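Local atomic coordinates of centrosomal protein 120 (Oreochromis niloticus, PDB entry 6EWH), a protein that probably takes part in centriole assembly and cilium formation, the piece in this chain being its second C2 domain (C2B). Residues A[28-33]-A[90-95]; A[41-46]-A[77-82]; A[133-138]-A[176-181]; A[148-153]-A[167-172]. The protein carries 1 engineered substitution. All blocks are in the same frame, centred on the assembly; numbering follows the deposited sequence.

Contact 1. Residues A[28-33]-A[90-95]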
# COMPACT_ATOMS: atom_id res chain seq x y z
N THR A 28 -19.90 15.77 0.90
CA THR A 28 -20.67 15.04 1.90
C THR A 28 -20.88 13.56 1.57
O THR A 28 -21.64 12.89 2.27
CB THR A 28 -22.04 15.70 2.06
OG1 THR A 28 -22.80 15.48 0.86
CG2 THR A 28 -21.88 17.20 2.29
N ASP A 29 -20.26 13.04 0.51
CA ASP A 29 -20.44 11.65 0.14
C ASP A 29 -19.35 10.78 0.77
O ASP A 29 -18.24 11.23 1.02
CB ASP A 29 -20.39 11.49 -1.38
CG ASP A 29 -21.49 12.26 -2.08
OD1 ASP A 29 -22.53 12.55 -1.43
OD2 ASP A 29 -21.34 12.58 -3.28
N MET A 30 -19.70 9.53 1.04
CA MET A 30 -18.76 8.59 1.66
C MET A 30 -18.05 7.75 0.62
O MET A 30 -18.66 7.24 -0.32
CB MET A 30 -19.50 7.68 2.63
CG MET A 30 -20.10 8.42 3.82
SD MET A 30 -18.92 9.47 4.71
CE MET A 30 -17.60 8.31 5.05
N PHE A 31 -16.73 7.60 0.81
CA PHE A 31 -15.86 6.80 -0.04
C PHE A 31 -15.00 5.89 0.82
O PHE A 31 -14.77 6.16 2.00
CB PHE A 31 -14.92 7.71 -0.85
CG PHE A 31 -15.65 8.65 -1.79
CD1 PHE A 31 -16.14 9.87 -1.33
CD2 PHE A 31 -15.87 8.29 -3.11
CE1 PHE A 31 -16.82 10.73 -2.20
CE2 PHE A 31 -16.55 9.15 -3.97
CZ PHE A 31 -17.02 10.36 -3.51
N VAL A 32 -14.49 4.83 0.21
CA VAL A 32 -13.56 3.91 0.86
C VAL A 32 -12.30 3.83 -0.01
O VAL A 32 -12.38 3.58 -1.21
CB VAL A 32 -14.16 2.51 1.07
CG1 VAL A 32 -13.16 1.60 1.77
CG2 VAL A 32 -15.44 2.62 1.88
N LEU A 33 -11.15 4.07 0.61
CA LEU A 33 -9.84 3.92 -0.03
C LEU A 33 -9.15 2.74 0.64
O LEU A 33 -9.01 2.72 1.87
CB LEU A 33 -9.04 5.19 0.17
CG LEU A 33 -7.61 5.14 -0.35
CD1 LEU A 33 -7.57 4.99 -1.88
CD2 LEU A 33 -6.89 6.43 0.05
N SER A 90 -8.42 -0.38 5.01
CA SER A 90 -9.29 0.59 4.36
C SER A 90 -9.53 1.78 5.28
O SER A 90 -9.63 1.60 6.50
CB SER A 90 -10.67 -0.03 4.08
OG SER A 90 -10.59 -1.23 3.32
N VAL A 91 -9.68 2.96 4.70
CA VAL A 91 -10.10 4.15 5.43
C VAL A 91 -11.36 4.71 4.77
O VAL A 91 -11.56 4.59 3.56
CB VAL A 91 -9.00 5.23 5.49
CG1 VAL A 91 -7.83 4.74 6.35
CG2 VAL A 91 -8.52 5.62 4.08
N ARG A 92 -12.20 5.33 5.58
CA ARG A 92 -13.40 5.98 5.09
C ARG A 92 -13.14 7.46 4.89
O ARG A 92 -12.50 8.11 5.73
CB ARG A 92 -14.57 5.79 6.07
CG ARG A 92 -15.00 4.35 6.21
CD ARG A 92 -16.09 4.23 7.29
NE ARG A 92 -17.39 4.70 6.79
CZ ARG A 92 -18.30 5.32 7.53
NH1 ARG A 92 -18.05 5.58 8.81
NH2 ARG A 92 -19.45 5.69 6.99
N ILE A 93 -13.64 8.00 3.78
CA ILE A 93 -13.41 9.39 3.42
C ILE A 93 -14.76 10.03 3.10
O ILE A 93 -15.56 9.47 2.34
CB ILE A 93 -12.46 9.51 2.21
CG1 ILE A 93 -11.09 8.92 2.55
CG2 ILE A 93 -12.30 10.97 1.80
CD1 ILE A 93 -10.22 8.69 1.33
N ARG A 94 -15.03 11.18 3.71
CA ARG A 94 -16.20 11.98 3.38
C ARG A 94 -15.72 13.13 2.50
O ARG A 94 -14.87 13.92 2.93
CB ARG A 94 -16.88 12.47 4.66
CG ARG A 94 -18.24 13.15 4.46
CD ARG A 94 -18.86 13.46 5.81
NE ARG A 94 -20.18 14.08 5.71
CZ ARG A 94 -20.38 15.39 5.56
NH1 ARG A 94 -19.35 16.23 5.48
NH2 ARG A 94 -21.62 15.86 5.49
N SER A 95 -16.23 13.20 1.28
CA SER A 95 -15.70 14.17 0.31
C SER A 95 -16.69 14.29 -0.84
O SER A 95 -17.85 13.88 -0.73
CB SER A 95 -14.32 13.72 -0.19
OG SER A 95 -13.66 14.75 -0.92

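Contact 2. Residues A[41-46]-A[77-82]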
# COMPACT_ATOMS: atom_id res chain seq x y z
N THR A 41 7.11 -12.53 -3.80
CA THR A 41 8.10 -13.54 -4.15
C THR A 41 9.48 -12.92 -4.19
O THR A 41 9.66 -11.70 -4.21
CB THR A 41 7.76 -14.33 -5.43
OG1 THR A 41 8.64 -15.45 -5.54
CG2 THR A 41 7.91 -13.46 -6.65
N LYS A 42 10.48 -13.80 -4.10
CA LYS A 42 11.91 -13.44 -4.12
C LYS A 42 12.31 -12.50 -2.98
O LYS A 42 13.29 -11.76 -3.10
CB LYS A 42 12.36 -12.88 -5.48
CG LYS A 42 12.10 -13.82 -6.64
CD LYS A 42 12.88 -15.12 -6.50
CE LYS A 42 12.61 -16.07 -7.66
NZ LYS A 42 13.29 -17.37 -7.49
N LEU A 43 11.57 -12.53 -1.87
CA LEU A 43 11.90 -11.63 -0.76
C LEU A 43 13.26 -11.94 -0.13
O LEU A 43 13.85 -11.06 0.49
CB LEU A 43 10.81 -11.67 0.31
CG LEU A 43 9.41 -11.27 -0.14
CD1 LEU A 43 8.50 -11.26 1.09
CD2 LEU A 43 9.39 -9.91 -0.85
N GLU A 44 13.75 -13.18 -0.28
CA GLU A 44 14.99 -13.56 0.37
C GLU A 44 16.17 -12.74 -0.13
O GLU A 44 17.18 -12.62 0.58
CB GLU A 44 15.27 -15.05 0.19
CG GLU A 44 15.67 -15.45 -1.22
CD GLU A 44 14.49 -15.69 -2.14
OE1 GLU A 44 13.34 -15.46 -1.73
OE2 GLU A 44 14.71 -16.14 -3.29
N GLN A 45 16.06 -12.13 -1.31
CA GLN A 45 17.13 -11.26 -1.80
C GLN A 45 17.35 -10.05 -0.91
O GLN A 45 18.41 -9.43 -0.98
CB GLN A 45 16.81 -10.75 -3.20
CG GLN A 45 16.70 -11.80 -4.26
CD GLN A 45 16.43 -11.19 -5.61
OE1 GLN A 45 16.59 -9.98 -5.80
NE2 GLN A 45 16.02 -12.01 -6.56
N LEU A 46 16.36 -9.69 -0.09
CA LEU A 46 16.44 -8.53 0.78
C LEU A 46 17.10 -8.83 2.12
O LEU A 46 17.26 -7.92 2.94
CB LEU A 46 15.04 -7.96 1.01
CG LEU A 46 14.34 -7.51 -0.27
CD1 LEU A 46 12.90 -7.10 0.03
CD2 LEU A 46 15.09 -6.37 -0.94
N HIS A 77 6.61 -15.74 8.94
CA HIS A 77 7.96 -16.23 9.15
C HIS A 77 8.64 -16.70 7.87
O HIS A 77 9.86 -16.56 7.75
CB HIS A 77 7.95 -17.37 10.17
CG HIS A 77 9.26 -18.09 10.30
ND1 HIS A 77 10.43 -17.45 10.67
CD2 HIS A 77 9.58 -19.39 10.13
CE1 HIS A 77 11.41 -18.33 10.71
NE2 HIS A 77 10.93 -19.52 10.38
N ASN A 78 7.89 -17.23 6.92
CA ASN A 78 8.45 -17.90 5.75
C ASN A 78 8.77 -16.86 4.68
O ASN A 78 7.99 -16.59 3.77
CB ASN A 78 7.48 -18.95 5.23
CG ASN A 78 8.15 -19.95 4.31
OD1 ASN A 78 9.15 -19.65 3.68
ND2 ASN A 78 7.58 -21.16 4.24
N LEU A 79 9.96 -16.27 4.79
CA LEU A 79 10.37 -15.26 3.82
C LEU A 79 10.69 -15.87 2.46
O LEU A 79 10.37 -15.28 1.42
CB LEU A 79 11.56 -14.48 4.36
CG LEU A 79 11.80 -13.15 3.63
CD1 LEU A 79 10.69 -12.17 3.99
CD2 LEU A 79 13.15 -12.60 3.99
N LEU A 80 11.33 -17.04 2.45
CA LEU A 80 11.68 -17.69 1.19
C LEU A 80 10.45 -18.20 0.45
O LEU A 80 10.44 -18.21 -0.79
CB LEU A 80 12.66 -18.83 1.46
CG LEU A 80 13.17 -19.65 0.28
CD1 LEU A 80 13.82 -18.75 -0.75
CD2 LEU A 80 14.15 -20.73 0.74
N SER A 81 9.40 -18.60 1.16
CA SER A 81 8.18 -19.09 0.54
C SER A 81 7.00 -18.44 1.26
O SER A 81 6.37 -19.06 2.13
CB SER A 81 8.10 -20.62 0.57
OG SER A 81 7.10 -21.07 -0.33
N PRO A 82 6.68 -17.19 0.91
CA PRO A 82 5.75 -16.40 1.72
C PRO A 82 4.41 -17.09 1.91
O PRO A 82 3.83 -17.63 0.97
CB PRO A 82 5.60 -15.10 0.92
CG PRO A 82 6.92 -14.97 0.24
CD PRO A 82 7.29 -16.38 -0.16
O HOH W 1 11.10 -16.53 -3.04
O HOH W 2 9.80 -14.65 -1.13

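Contact 3. Residues A[133-138]-A[176-181]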
# COMPACT_ATOMS: atom_id res chain seq x y z
N GLY A 133 -6.18 8.82 -11.49
CA GLY A 133 -6.31 9.00 -12.93
C GLY A 133 -7.32 8.07 -13.58
O GLY A 133 -7.90 8.41 -14.62
N ILE A 134 -7.55 6.90 -12.99
CA ILE A 134 -8.52 5.95 -13.54
C ILE A 134 -9.84 5.95 -12.76
O ILE A 134 -10.71 5.13 -13.04
CB ILE A 134 -7.94 4.54 -13.66
CG1 ILE A 134 -7.47 4.04 -12.29
CG2 ILE A 134 -6.80 4.52 -14.67
CD1 ILE A 134 -7.45 2.54 -12.18
N SER A 135 -10.00 6.86 -11.79
CA SER A 135 -11.22 6.91 -10.98
C SER A 135 -12.26 7.78 -11.70
O SER A 135 -12.65 8.86 -11.26
CB SER A 135 -10.92 7.43 -9.58
OG SER A 135 -10.06 6.53 -8.88
N THR A 136 -12.72 7.26 -12.84
CA THR A 136 -13.51 8.04 -13.78
C THR A 136 -14.97 7.60 -13.88
O THR A 136 -15.70 8.16 -14.70
CB THR A 136 -12.88 7.98 -15.18
OG1 THR A 136 -12.73 6.60 -15.57
CG2 THR A 136 -11.51 8.66 -15.18
N ASP A 137 -15.41 6.62 -13.10
CA ASP A 137 -16.81 6.19 -13.12
C ASP A 137 -17.24 5.80 -11.72
O ASP A 137 -17.85 4.75 -11.50
CB ASP A 137 -17.03 5.07 -14.13
CG ASP A 137 -18.51 4.80 -14.39
OD1 ASP A 137 -19.32 5.73 -14.20
OD2 ASP A 137 -18.85 3.66 -14.74
N LEU A 138 -16.93 6.65 -10.74
CA LEU A 138 -17.13 6.32 -9.33
C LEU A 138 -18.60 6.22 -8.95
O LEU A 138 -18.91 5.63 -7.91
CB LEU A 138 -16.44 7.35 -8.44
CG LEU A 138 -14.92 7.23 -8.44
CD1 LEU A 138 -14.33 8.47 -7.78
CD2 LEU A 138 -14.45 5.95 -7.74
N VAL A 176 -4.67 -1.20 -4.97
CA VAL A 176 -5.23 -0.02 -4.33
C VAL A 176 -6.55 0.30 -5.01
O VAL A 176 -6.63 0.31 -6.25
CB VAL A 176 -4.27 1.18 -4.38
CG1 VAL A 176 -3.01 0.89 -3.57
CG2 VAL A 176 -3.92 1.55 -5.82
N THR A 177 -7.59 0.55 -4.21
CA THR A 177 -8.94 0.73 -4.75
C THR A 177 -9.61 1.95 -4.13
O THR A 177 -9.44 2.22 -2.94
CB THR A 177 -9.78 -0.54 -4.46
OG1 THR A 177 -9.27 -1.63 -5.23
CG2 THR A 177 -11.26 -0.34 -4.83
N LEU A 178 -10.34 2.69 -4.95
CA LEU A 178 -11.20 3.76 -4.48
C LEU A 178 -12.62 3.47 -4.94
O LEU A 178 -12.84 3.12 -6.10
CB LEU A 178 -10.73 5.10 -5.05
CG LEU A 178 -11.58 6.32 -4.67
CD1 LEU A 178 -11.49 6.62 -3.17
CD2 LEU A 178 -11.19 7.53 -5.49
N ARG A 179 -13.59 3.61 -4.03
CA ARG A 179 -14.98 3.42 -4.43
C ARG A 179 -15.88 4.28 -3.56
O ARG A 179 -15.53 4.61 -2.42
CB ARG A 179 -15.40 1.95 -4.31
CG ARG A 179 -15.32 1.40 -2.90
CD ARG A 179 -15.59 -0.09 -2.87
NE ARG A 179 -15.50 -0.61 -1.51
CZ ARG A 179 -16.46 -0.50 -0.60
NH1 ARG A 179 -17.60 0.11 -0.89
NH2 ARG A 179 -16.27 -1.00 0.62
N ARG A 180 -17.05 4.62 -4.09
CA ARG A 180 -18.11 5.13 -3.23
C ARG A 180 -18.49 4.04 -2.24
O ARG A 180 -18.47 2.85 -2.56
CB ARG A 180 -19.34 5.51 -4.06
CG ARG A 180 -19.18 6.80 -4.83
CD ARG A 180 -20.53 7.19 -5.45
NE ARG A 180 -20.52 8.44 -6.21
CZ ARG A 180 -20.59 9.65 -5.67
NH1 ARG A 180 -20.65 9.80 -4.35
NH2 ARG A 180 -20.60 10.73 -6.45
N GLU A 181 -18.80 4.46 -1.02
CA GLU A 181 -19.06 3.48 0.02
C GLU A 181 -20.24 2.58 -0.33
O GLU A 181 -20.23 1.39 0.01
CB GLU A 181 -19.30 4.20 1.35
CG GLU A 181 -19.45 3.24 2.51
CD GLU A 181 -19.21 3.94 3.82
OE1 GLU A 181 -20.06 4.75 4.22
OE2 GLU A 181 -18.15 3.67 4.44
O HOH W 3 -17.29 3.78 -6.79

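Contact 4. Residues A[148-153]-A[167-172]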
# COMPACT_ATOMS: atom_id res chain seq x y z
N ALA A 148 2.26 -5.88 -9.74
CA ALA A 148 3.37 -6.49 -9.04
C ALA A 148 4.44 -5.42 -8.92
O ALA A 148 5.04 -5.00 -9.92
CB ALA A 148 3.88 -7.70 -9.82
N PHE A 149 4.67 -4.95 -7.70
CA PHE A 149 5.60 -3.86 -7.45
C PHE A 149 6.92 -4.40 -6.94
O PHE A 149 6.96 -5.38 -6.19
CB PHE A 149 4.97 -2.92 -6.42
CG PHE A 149 3.76 -2.18 -6.94
CD1 PHE A 149 3.91 -0.99 -7.63
CD2 PHE A 149 2.48 -2.68 -6.75
CE1 PHE A 149 2.81 -0.30 -8.12
CE2 PHE A 149 1.37 -1.99 -7.24
CZ PHE A 149 1.53 -0.80 -7.92
N ILE A 150 8.03 -3.79 -7.38
CA ILE A 150 9.36 -4.24 -7.00
C ILE A 150 9.80 -3.58 -5.70
O ILE A 150 9.76 -2.35 -5.57
CB ILE A 150 10.37 -3.95 -8.11
CG1 ILE A 150 9.86 -4.51 -9.43
CG2 ILE A 150 11.73 -4.53 -7.74
CD1 ILE A 150 9.75 -6.01 -9.45
N LEU A 151 10.25 -4.39 -4.74
CA LEU A 151 10.79 -3.89 -3.49
C LEU A 151 12.27 -3.57 -3.66
O LEU A 151 13.03 -4.40 -4.16
CB LEU A 151 10.59 -4.91 -2.37
CG LEU A 151 9.14 -5.06 -1.89
CD1 LEU A 151 8.95 -6.41 -1.17
CD2 LEU A 151 8.75 -3.91 -0.97
N GLN A 152 12.67 -2.37 -3.23
CA GLN A 152 14.05 -1.92 -3.34
C GLN A 152 14.67 -1.85 -1.96
O GLN A 152 14.10 -1.22 -1.06
CB GLN A 152 14.09 -0.51 -3.98
CG GLN A 152 13.61 -0.46 -5.42
CD GLN A 152 14.54 -1.17 -6.37
OE1 GLN A 152 15.67 -1.50 -6.02
NE2 GLN A 152 14.08 -1.43 -7.59
N PRO A 153 15.86 -2.43 -1.77
CA PRO A 153 16.56 -2.31 -0.49
C PRO A 153 17.09 -0.90 -0.30
O PRO A 153 17.33 -0.18 -1.28
CB PRO A 153 17.71 -3.31 -0.63
CG PRO A 153 17.99 -3.32 -2.10
CD PRO A 153 16.64 -3.19 -2.76
N ASP A 167 16.69 -11.38 -14.10
CA ASP A 167 16.90 -10.79 -12.78
C ASP A 167 15.54 -10.78 -12.07
O ASP A 167 14.87 -9.75 -11.99
CB ASP A 167 17.51 -9.39 -12.91
CG ASP A 167 18.00 -8.84 -11.58
OD1 ASP A 167 17.86 -9.53 -10.55
OD2 ASP A 167 18.53 -7.71 -11.58
N LEU A 168 15.13 -11.95 -11.57
CA LEU A 168 13.90 -12.04 -10.78
C LEU A 168 14.12 -11.28 -9.48
O LEU A 168 15.00 -11.65 -8.68
CB LEU A 168 13.57 -13.51 -10.51
CG LEU A 168 13.39 -14.41 -11.74
CD1 LEU A 168 13.10 -15.85 -11.34
CD2 LEU A 168 12.30 -13.87 -12.65
N GLN A 169 13.35 -10.23 -9.25
CA GLN A 169 13.57 -9.34 -8.12
C GLN A 169 12.46 -9.48 -7.10
O GLN A 169 11.41 -10.09 -7.37
CB GLN A 169 13.72 -7.88 -8.60
CG GLN A 169 15.19 -7.50 -8.87
CD GLN A 169 15.47 -5.99 -8.89
OE1 GLN A 169 15.66 -5.35 -7.85
NE2 GLN A 169 15.53 -5.42 -10.09
N PRO A 170 12.67 -8.98 -5.88
CA PRO A 170 11.61 -9.06 -4.86
C PRO A 170 10.39 -8.28 -5.31
O PRO A 170 10.47 -7.12 -5.70
CB PRO A 170 12.24 -8.41 -3.63
CG PRO A 170 13.68 -8.41 -3.87
CD PRO A 170 13.86 -8.31 -5.34
N THR A 171 9.24 -8.93 -5.23
CA THR A 171 8.02 -8.42 -5.81
C THR A 171 6.90 -8.54 -4.77
O THR A 171 6.84 -9.54 -4.05
CB THR A 171 7.70 -9.28 -7.03
OG1 THR A 171 8.79 -9.19 -7.96
CG2 THR A 171 6.43 -8.85 -7.69
N LEU A 172 6.04 -7.53 -4.73
CA LEU A 172 4.88 -7.51 -3.84
C LEU A 172 3.65 -7.20 -4.67
O LEU A 172 3.58 -6.15 -5.32
CB LEU A 172 5.05 -6.44 -2.77
CG LEU A 172 3.92 -6.35 -1.73
CD1 LEU A 172 3.88 -7.64 -0.93
CD2 LEU A 172 4.13 -5.17 -0.81
O HOH W 4 15.31 -5.09 -5.30

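Contact 1. Residues A[28-33]-A[90-95]
Thr28 rests on one face of the Arg94 guanidinium, its CA over the centre, 3.7 Å from Arg94 CZ, while its CG2 comes 3.5 Å from Arg94 NH2. The arginine is extended from CG to NE, with CG anti to the backbone N (chi1 -172°), and the carbons behind the charged group pass the thioether of Met30, whose SD is 3.6 Å from Arg94 CB. Met30 is bent at chi2 and chi3. Its CE swings over one face of the Arg92 guanidinium, toward the rim, 3.7 Å from Arg92 NH2, and so this thioether side chain touches two arginines at once. On the other face of the sheet Leu33 CB meets Ile93 CD1 at 3.9 Å, and the Phe31 ring turns its edge to the carbonyl oxygens of Ile93 and Ser95.

Between the two layers of side chains runs an antiparallel ladder of six backbone hydrogen bonds in the pairs Asp29-Ser95, Phe31-Ile93 and Leu33-Val91. It opens with a classic beta bulge, where Thr28 and Asp29 both face Ser95. Outside the pair, Arg94 NH1 donates to Gln20 OE1 and Ala24 O, and Arg92 forms a salt bridge with Glu181. An alanine in place of Arg94 would probably leave Thr28 without the flat group it rests on and those two acceptors without their donor.

Strands 29-41 and 87-95 are inner neighbours of the mixed sheet, flanked by 171-180 and 18-21, and helix 97-105 packs Leu100 and Leu104 onto the Phe31, Leu33 and Ile93 face.

Contact 2. Residues A[41-46]-A[77-82]
Glu44 reaches Leu80 because its CG stands between the backbone N and the carbonyl carbon (chi1 72°) and the chain then bends at chi2, which lays the carboxylate against a leucine methyl. Leu79, with CG anti to its backbone N (chi1 -163°), meets Leu43 instead. These are two loops at one end of the C2 beta-sandwich: a short 3-10 turn, 43-46, faces an irregular loop whose Asn78 forms an Asx motif, OD1 accepting from Ser81 N at 2.7 Å with the donor above the carbonyl plane.

The apolar half of the contact is Leu43 against Leu79, their side chains crossing at about a right angle. Leu79 CD1 touches Leu43 CB at 3.7 Å, and Pro82 CG adds a looser touch on Leu43 CD1 at 4.1 Å. Leu151 packs on Leu43, and Val47, next along the chain after Leu46, on Leu79; Leu114 of strand 110-116 also lies on Leu79.

Toward the outside the chemistry changes. Glu44 CD is 3.4 Å from Leu80 CD1, so the methyl sits against a carboxylate whose OE1 is also bound by a bridging water. No direct hydrogen bond joins the loops, and water does the bridging. One water accepts from Lys42 N and donates to both Glu44 OE1 and Leu80 O, gripped by three partners. The second accepts from Leu43 N at 2.9 Å and donates to Leu79 O at 2.7 Å.

Contact 3. Residues A[133-138]-A[176-181]
Leu138 and Leu178 form the close-packed part of this contact, their side chains crossing at about a right angle with Leu138 CD1 4.0 Å from Leu178 CD2. The other methyl of Leu138, CD2, sits 3.6 Å from the carbonyl oxygen of Leu178. Ser135, at the centre of an inverse gamma turn, completes the patch: its OG is 3.7 Å from Leu178 CD2, and the hydroxyl is held by a hydrogen bond with Leu131 O in the last turn of helix 128-133.

Beyond the methyls of Leu138, at its carbonyl, the fit gives way to water. No hydrogen bond links the loop directly to the strand. Instead a water donates to Leu138 O at 2.7 Å and accepts from Arg180 N at 2.8 Å, standing in for a backbone bond. The same carbonyl oxygen lies beside the stem of Arg180, 3.3 Å from Arg180 CG. That side chain is extended from CG to NE, which carries its charge onward to salt bridges with Asp139 and Asp29. An alanine here would probably leave both aspartates without their mate and open a gap beside the Leu138 carbonyl.

The loop thus follows helix 128-133 and packs on the last residues of strand 171-180 before strand 143-150 begins. Helix 97-105 closes the site, with Leu100 and Leu104 on Leu178 and Lys97 touching both Leu138 and Arg180.

Contact 4. Residues A[148-153]-A[167-172]
Ile150 and Gln169 meet with their side chains at about a right angle, Ile150 CG2 lying 4.0 Å from Gln169 CB. On the same face Thr171 and Ile150 cross obliquely. The isoleucine CD1 is 3.6 Å from Thr171 OG1, a hydroxyl that already donates to Gln169 O within its own segment. Thr171 CG2, anti to the backbone N, is turned to Ala148 CB at 3.5 Å. Gln169 and Thr171 each have a second conformer, so these contacts belong to the one described.

The other face is more deeply buried. Leu151 spans two residues there, its CB 4.1 Å from Pro170 CB and its CD1 4.2 Å from Leu172 CB, while Leu43 and Thr124 also pack against it. Phe149 heads off toward Thr124 and Val126, its CB and the edge of its ring staying near Leu172 O.

The backbones form the end of an antiparallel ladder. Phe149 and Leu172 exchange two hydrogen bonds, and Leu151 N donates to Pro170 O at 2.9 Å from above the carbonyl plane. Strand 143-150 is outermost in its sheet; on the far side of strand 171-180, Thr171 is hydrogen-bonded through its backbone to Thr41.

Proline has no N-H, so Pro170 cannot answer with a bond to Leu151 O. A water does so instead, donating to Leu151 O and, in the conformer described here, to Gln169 OE1, 2.6 Å from each. The ladder therefore appears to end in a side chain and a water where the two segments diverge.

In the fold
The four contacts gather in two pairs at opposite ends of the C2 domain. Contacts 1 and 3, with centres about 11 Å apart, touch through strands 29-41 and 171-180 and the Arg92-Glu181 salt bridge. Contacts 2 and 4, also about 11 Å between centres, meet where the loop after strand 29-41 lies beside 167-172. Centres of contacts 1 and 2 are about 34 Å apart. Along the chain, contact 2 falls between the two segments of contact 1; contact 3 follows, with contact 4 between its segments. Strands 29-41 and 171-180 run from one end to the other, so the mixed sheet ties both ends of the domain together.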